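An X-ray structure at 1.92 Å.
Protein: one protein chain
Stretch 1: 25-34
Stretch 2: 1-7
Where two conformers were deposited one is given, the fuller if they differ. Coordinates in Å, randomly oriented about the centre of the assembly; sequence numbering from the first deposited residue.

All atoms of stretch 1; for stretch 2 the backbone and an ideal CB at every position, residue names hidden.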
ATOM      1  N   GLU A  25      21.955  -2.610 -12.046  1.00 23.17           N
ATOM      2  CA  GLU A  25      21.904  -3.754 -12.950  1.00 31.10           C
ATOM      3  C   GLU A  25      21.807  -5.027 -12.126  1.00 31.11           C
ATOM      4  O   GLU A  25      22.623  -5.248 -11.226  1.00 26.20           O
ATOM      5  CB  GLU A  25      23.136  -3.802 -13.857  1.00 38.11           C
ATOM      6  CG  GLU A  25      23.136  -4.959 -14.843  1.00 51.11           C
ATOM      7  CD  GLU A  25      24.405  -5.019 -15.669  1.00 72.14           C
ATOM      8  OE1 GLU A  25      25.316  -4.201 -15.419  1.00 88.40           O
ATOM      9  OE2 GLU A  25      24.492  -5.882 -16.567  1.00 77.80           O
ATOM     10  N   VAL A  26      20.825  -5.870 -12.451  0.89 27.05           N
ATOM     11  CA  VAL A  26      20.555  -7.112 -11.731  0.89 27.85           C
ATOM     12  C   VAL A  26      20.291  -8.215 -12.747  0.89 26.68           C
ATOM     13  O   VAL A  26      19.577  -8.001 -13.732  0.89 28.48           O
ATOM     14  CB  VAL A  26      19.350  -6.965 -10.774  0.89 23.57           C
ATOM     15  CG1 VAL A  26      19.015  -8.297 -10.119  0.89 25.31           C
ATOM     16  CG2 VAL A  26      19.625  -5.906  -9.717  0.89 23.86           C
ATOM     17  N   GLU A  27      20.858  -9.401 -12.504  1.00 28.10           N
ATOM     18  CA  GLU A  27      20.632 -10.526 -13.400  1.00 24.70           C
ATOM     19  C   GLU A  27      19.157 -10.907 -13.392  1.00 20.53           C
ATOM     20  O   GLU A  27      18.543 -11.037 -12.330  1.00 24.31           O
ATOM     21  CB  GLU A  27      21.484 -11.726 -12.991  1.00 24.50           C
ATOM     22  CG  GLU A  27      21.181 -12.980 -13.804  1.00 40.72           C
ATOM     23  CD  GLU A  27      21.989 -14.187 -13.365  1.00 50.48           C
ATOM     24  OE1 GLU A  27      23.095 -14.001 -12.817  1.00 51.66           O
ATOM     25  OE2 GLU A  27      21.516 -15.325 -13.570  1.00 47.38           O
ATOM     26  N   ARG A  28      18.589 -11.069 -14.577  1.00 20.43           N
ATOM     27  CA  ARG A  28      17.184 -11.419 -14.727  1.00 19.10           C
ATOM     28  C   ARG A  28      17.045 -12.911 -14.988  1.00 15.87           C
ATOM     29  O   ARG A  28      17.859 -13.506 -15.699  1.00 24.15           O
ATOM     30  CB  ARG A  28      16.543 -10.640 -15.874  1.00 25.24           C
ATOM     31  CG  ARG A  28      16.884  -9.162 -15.891  1.00 28.63           C
ATOM     32  CD  ARG A  28      16.379  -8.464 -14.645  1.00 28.35           C
ATOM     33  NE  ARG A  28      16.619  -7.027 -14.707  1.00 33.77           N
ATOM     34  CZ  ARG A  28      15.730  -6.138 -15.126  1.00 31.91           C
ATOM     35  NH1 ARG A  28      14.521  -6.502 -15.516  1.00 28.57           N
ATOM     36  NH2 ARG A  28      16.062  -4.852 -15.152  1.00 38.89           N
ATOM     37  N   VAL A  29      16.011 -13.510 -14.410  1.00 19.88           N
ATOM     38  CA  VAL A  29      15.645 -14.894 -14.680  1.00 18.00           C
ATOM     39  C   VAL A  29      14.212 -14.895 -15.191  1.00 21.98           C
ATOM     40  O   VAL A  29      13.295 -14.473 -14.476  1.00 21.05           O
ATOM     41  CB  VAL A  29      15.779 -15.781 -13.432  1.00 17.52           C
ATOM     42  CG1 VAL A  29      15.358 -17.205 -13.752  1.00 21.44           C
ATOM     43  CG2 VAL A  29      17.203 -15.735 -12.886  1.00 19.19           C
ATOM     44  N   ALA A  30      14.018 -15.362 -16.420  1.00 16.90           N
ATOM     45  CA  ALA A  30      12.684 -15.421 -17.000  1.00 20.09           C
ATOM     46  C   ALA A  30      11.906 -16.602 -16.436  1.00 17.62           C
ATOM     47  O   ALA A  30      12.448 -17.699 -16.270  1.00 20.29           O
ATOM     48  CB  ALA A  30      12.763 -15.527 -18.525  1.00 18.56           C
ATOM     49  N   LEU A  31      10.627 -16.368 -16.139  1.00 16.66           N
ATOM     50  CA  LEU A  31       9.694 -17.405 -15.724  1.00 17.75           C
ATOM     51  C   LEU A  31       8.532 -17.473 -16.706  1.00 20.83           C
ATOM     52  O   LEU A  31       8.269 -16.526 -17.451  1.00 20.70           O
ATOM     53  CB  LEU A  31       9.142 -17.143 -14.315  1.00 22.88           C
ATOM     54  CG  LEU A  31      10.120 -16.976 -13.154  1.00 26.52           C
ATOM     55  CD1 LEU A  31       9.360 -16.816 -11.851  1.00 25.33           C
ATOM     56  CD2 LEU A  31      11.049 -18.163 -13.082  1.00 24.22           C
ATOM     57  N   ASN A  32       7.827 -18.602 -16.696  1.00 18.17           N
ATOM     58  CA  ASN A  32       6.587 -18.698 -17.462  1.00 20.08           C
ATOM     59  C   ASN A  32       5.484 -17.865 -16.813  1.00 24.77           C
ATOM     60  O   ASN A  32       5.453 -17.677 -15.599  1.00 23.96           O
ATOM     61  CB  ASN A  32       6.100 -20.148 -17.551  1.00 21.38           C
ATOM     62  CG  ASN A  32       7.020 -21.039 -18.376  1.00 27.17           C
ATOM     63  OD1 ASN A  32       7.304 -22.178 -17.987  1.00 29.13           O
ATOM     64  ND2 ASN A  32       7.484 -20.534 -19.515  1.00 15.10           N
ATOM     65  N   VAL A  33       4.550 -17.399 -17.635  1.00 26.32           N
ATOM     66  CA  VAL A  33       3.355 -16.733 -17.132  1.00 26.92           C
ATOM     67  C   VAL A  33       2.360 -17.787 -16.670  1.00 37.63           C
ATOM     68  O   VAL A  33       2.062 -18.736 -17.402  1.00 33.59           O
ATOM     69  CB  VAL A  33       2.742 -15.833 -18.211  1.00 25.09           C
ATOM     70  CG1 VAL A  33       1.464 -15.170 -17.691  1.00 32.50           C
ATOM     71  CG2 VAL A  33       3.762 -14.781 -18.658  1.00 25.67           C
ATOM     72  N   ARG A  34       1.835 -17.626 -15.453  1.00 44.91           N
ATOM     73  CA  ARG A  34       0.917 -18.606 -14.878  1.00 53.61           C
ATOM     74  C   ARG A  34      -0.494 -18.062 -14.713  1.00 58.80           C
ATOM     75  O   ARG A  34      -1.303 -18.683 -14.016  1.00 75.54           O
ATOM     76  CB  ARG A  34       1.436 -19.107 -13.527  1.00 57.01           C
ATOM     77  CG  ARG A  34       2.894 -19.553 -13.529  1.00 60.27           C
ATOM     78  CD  ARG A  34       3.038 -21.054 -13.748  1.00 65.99           C
ATOM     79  NE  ARG A  34       4.321 -21.406 -14.349  1.00 57.21           N
ATOM     80  CZ  ARG A  34       4.706 -22.647 -14.621  1.00 56.19           C
ATOM     81  NH1 ARG A  34       3.934 -23.687 -14.346  1.00 62.68           N
ATOM     82  NH2 ARG A  34       5.898 -22.852 -15.177  1.00 41.47           N
ATOM     83  N   UNK A   1      22.676 -10.337  -7.037  1.00 26.13           N
ATOM     84  CA  UNK A   1      21.306 -10.775  -6.824  1.00 26.76           C
ATOM     85  C   UNK A   1      20.635 -11.143  -8.144  1.00 22.11           C
ATOM     86  O   UNK A   1      21.195 -10.912  -9.213  1.00 25.56           O
ATOM     87  CB  UNK A   1      20.505  -9.684  -6.110  1.00 26.76           C
ATOM     88  N   UNK A   2      19.442 -11.728  -8.055  1.00 20.57           N
ATOM     89  CA  UNK A   2      18.668 -12.130  -9.221  1.00 20.98           C
ATOM     90  C   UNK A   2      17.248 -11.597  -9.101  1.00 21.59           C
ATOM     91  O   UNK A   2      16.679 -11.540  -8.006  1.00 21.13           O
ATOM     92  CB  UNK A   2      18.662 -13.652  -9.374  1.00 20.98           C
ATOM     93  N   UNK A   3      16.676 -11.224 -10.242  1.00 17.39           N
ATOM     94  CA  UNK A   3      15.303 -10.731 -10.322  1.00 18.88           C
ATOM     95  C   UNK A   3      14.495 -11.676 -11.204  1.00 18.19           C
ATOM     96  O   UNK A   3      14.743 -11.769 -12.412  1.00 17.39           O
ATOM     97  CB  UNK A   3      15.258  -9.302 -10.867  1.00 18.88           C
ATOM     98  N   UNK A   4      13.534 -12.373 -10.600  1.00 19.89           N
ATOM     99  CA  UNK A   4      12.653 -13.286 -11.318  1.00 19.04           C
ATOM    100  C   UNK A   4      11.435 -12.526 -11.830  1.00 20.21           C
ATOM    101  O   UNK A   4      10.757 -11.836 -11.063  1.00 16.98           O
ATOM    102  CB  UNK A   4      12.225 -14.449 -10.421  1.00 19.04           C
ATOM    103  N   UNK A   5      11.150 -12.672 -13.121  1.00 20.22           N
ATOM    104  CA  UNK A   5      10.126 -11.854 -13.755  1.00 21.11           C
ATOM    105  C   UNK A   5       9.566 -12.603 -14.951  1.00 21.92           C
ATOM    106  O   UNK A   5      10.186 -13.541 -15.463  1.00 18.09           O
ATOM    107  CB  UNK A   5      10.687 -10.495 -14.177  1.00 21.11           C
ATOM    108  N   UNK A   6       8.380 -12.182 -15.386  1.00 17.69           N
ATOM    109  CA  UNK A   6       7.854 -12.580 -16.684  1.00 18.74           C
ATOM    110  C   UNK A   6       8.095 -11.457 -17.690  1.00 20.72           C
ATOM    111  O   UNK A   6       8.444 -10.330 -17.332  1.00 20.72           O
ATOM    112  CB  UNK A   6       6.365 -12.918 -16.590  1.00 18.74           C
ATOM    113  N   UNK A   7       7.900 -11.785 -18.970  1.00 17.31           N
ATOM    114  CA  UNK A   7       8.478 -10.980 -20.042  1.00 20.73           C
ATOM    115  C   UNK A   7       7.860  -9.589 -20.123  1.00 21.52           C
ATOM    116  O   UNK A   7       8.575  -8.603 -20.345  1.00 25.80           O
ATOM    117  CB  UNK A   7       8.307 -11.697 -21.383  1.00 20.73           C
TER

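Stretch 2 runs alongside stretch 1 as a parallel strand, and at positions 2 to 5 the side chains alternate between the two faces of the sheet.

The CA-to-CB bond of position 1 points sideways, and the ideal CB lies 4.5 Å from Val26 CG1. An apolar side chain of some length would suit, though little here is restrictive. The residue is Met1. Its CG lies 4.1 Å from Val26 CG1. Its backbone O and Glu27 N are not hydrogen-bonded directly; a water bridges them, 2.7 Å from Met1 O and 2.7 Å from Glu27 N.

Position 2 pairs with Glu27, and its CB lies on the same face as the side chains of Glu27 and Val29. The ideal CB is 4.3 Å from Val29 CG2. With the Glu27 carboxylate and a Val29 methyl both within reach, a long chain, basic or polar, with an aliphatic stem would suit. The residue is Lys2. Its extended chain places CD 4.2 Å from Val29 CG2 and CE 4.0 Å from Glu27 OE2. No salt bridge forms with Glu27.

Position 3 turns to the other face, that of Arg28. Its N donates to Glu27 O at 2.8 Å, and its O accepts from Val29 N at 2.9 Å. The ideal CB is 4.0 Å from both Val26 CG1 and Arg28 CD. An aliphatic residue fits: leucine, isoleucine, valine or methionine. The residue is Leu3. Its CB packs 4.0 Å from Val26 CG1, while CD2 lies over one face of the Arg28 guanidinium, 3.9 Å from Arg28 NH1.

Position 4 returns to the face of Val29. The ideal CB is 4.0 Å from Leu31 CD1, and the branches of Val29 and Leu31 offer an apolar surface. A large aliphatic or aromatic residue would suit. The residue is Tyr4. Its CD2 lies 3.6 Å from Val29 CB and 4.0 Å from Leu31 CD2, with Leu31 at the ring edge. The hydroxyl is hydrogen-bonded elsewhere in the structure.

Position 5 lies on the face of Arg28 and Ala30. Its N donates to Val29 O at 3.1 Å, and its O accepts from Leu31 N at 2.9 Å. Small Ala30 fills little space, and the Arg28 guanidinium offers positive charge. An acidic residue is favoured; glutamine is also possible. The residue is Glu5. Its carboxylate makes a salt bridge, with OE1 3.1 Å from Arg28 NH1; the hydrogen bonds within it are weak.

Position 6 has its CB sideways, 3.8 Å from Val33 CG2 and 4.2 Å from Leu31 O. A small or beta-branched residue would suit: threonine, valine, serine or alanine. The residue is Thr6. Its CG2 lies 3.6 Å from Leu31 O and 3.6 Å from Asn32 O, and its CB touches Val33 CG2.

Position 7 has nothing of stretch 1 near its CB, so many residues would do. It is Ala7. A water links its N, at 3.1 Å, to Leu31 O, at 2.7 Å.

Stretch 2, residues 1-7: MKLYETA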
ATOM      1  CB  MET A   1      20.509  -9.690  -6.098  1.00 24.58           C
ATOM      2  CG  MET A   1      20.852  -8.278  -6.504  1.00 37.06           C
ATOM      3  SD  MET A   1      20.246  -7.067  -5.311  1.00 34.70           S
ATOM      4  CE  MET A   1      21.204  -5.638  -5.792  1.00 34.11           C
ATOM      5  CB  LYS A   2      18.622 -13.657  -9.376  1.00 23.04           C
ATOM      6  CG  LYS A   2      19.976 -14.311  -9.589  1.00 28.09           C
ATOM      7  CD  LYS A   2      19.834 -15.825  -9.638  1.00 36.69           C
ATOM      8  CE  LYS A   2      21.188 -16.505  -9.754  1.00 50.60           C
ATOM      9  NZ  LYS A   2      21.065 -17.988  -9.680  1.00 52.28           N
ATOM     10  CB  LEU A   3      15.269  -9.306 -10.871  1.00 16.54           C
ATOM     11  CG  LEU A   3      13.894  -8.655 -11.036  1.00 19.80           C
ATOM     12  CD1 LEU A   3      13.177  -8.565  -9.696  1.00 19.27           C
ATOM     13  CD2 LEU A   3      14.035  -7.277 -11.677  1.00 19.99           C
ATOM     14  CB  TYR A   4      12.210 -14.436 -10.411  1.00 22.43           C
ATOM     15  CG  TYR A   4      13.342 -15.323  -9.941  1.00 23.61           C
ATOM     16  CD1 TYR A   4      14.076 -15.006  -8.805  1.00 23.03           C
ATOM     17  CD2 TYR A   4      13.676 -16.483 -10.635  1.00 25.04           C
ATOM     18  CE1 TYR A   4      15.113 -15.817  -8.375  1.00 27.91           C
ATOM     19  CE2 TYR A   4      14.710 -17.299 -10.212  1.00 24.08           C
ATOM     20  CZ  TYR A   4      15.423 -16.961  -9.082  1.00 31.55           C
ATOM     21  OH  TYR A   4      16.453 -17.772  -8.658  1.00 38.77           O
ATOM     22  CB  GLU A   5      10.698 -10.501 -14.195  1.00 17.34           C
ATOM     23  CG  GLU A   5      11.835 -10.640 -15.207  1.00 21.38           C
ATOM     24  CD  GLU A   5      12.410  -9.311 -15.652  1.00 21.01           C
ATOM     25  OE1 GLU A   5      11.986  -8.262 -15.123  1.00 23.28           O
ATOM     26  OE2 GLU A   5      13.288  -9.319 -16.540  1.00 24.59           O
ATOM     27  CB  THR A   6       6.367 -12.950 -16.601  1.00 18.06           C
ATOM     28  OG1 THR A   6       5.612 -11.852 -16.081  1.00 21.48           O
ATOM     29  CG2 THR A   6       6.168 -14.163 -15.701  1.00 21.92           C
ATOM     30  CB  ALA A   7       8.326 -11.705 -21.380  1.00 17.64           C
TER
HETATM   31  O   HOH W   1      22.780  -9.259 -10.636  1.00 34.41           O
HETATM   32  O   HOH W   2       7.339 -14.816 -19.372  1.00 19.91           O
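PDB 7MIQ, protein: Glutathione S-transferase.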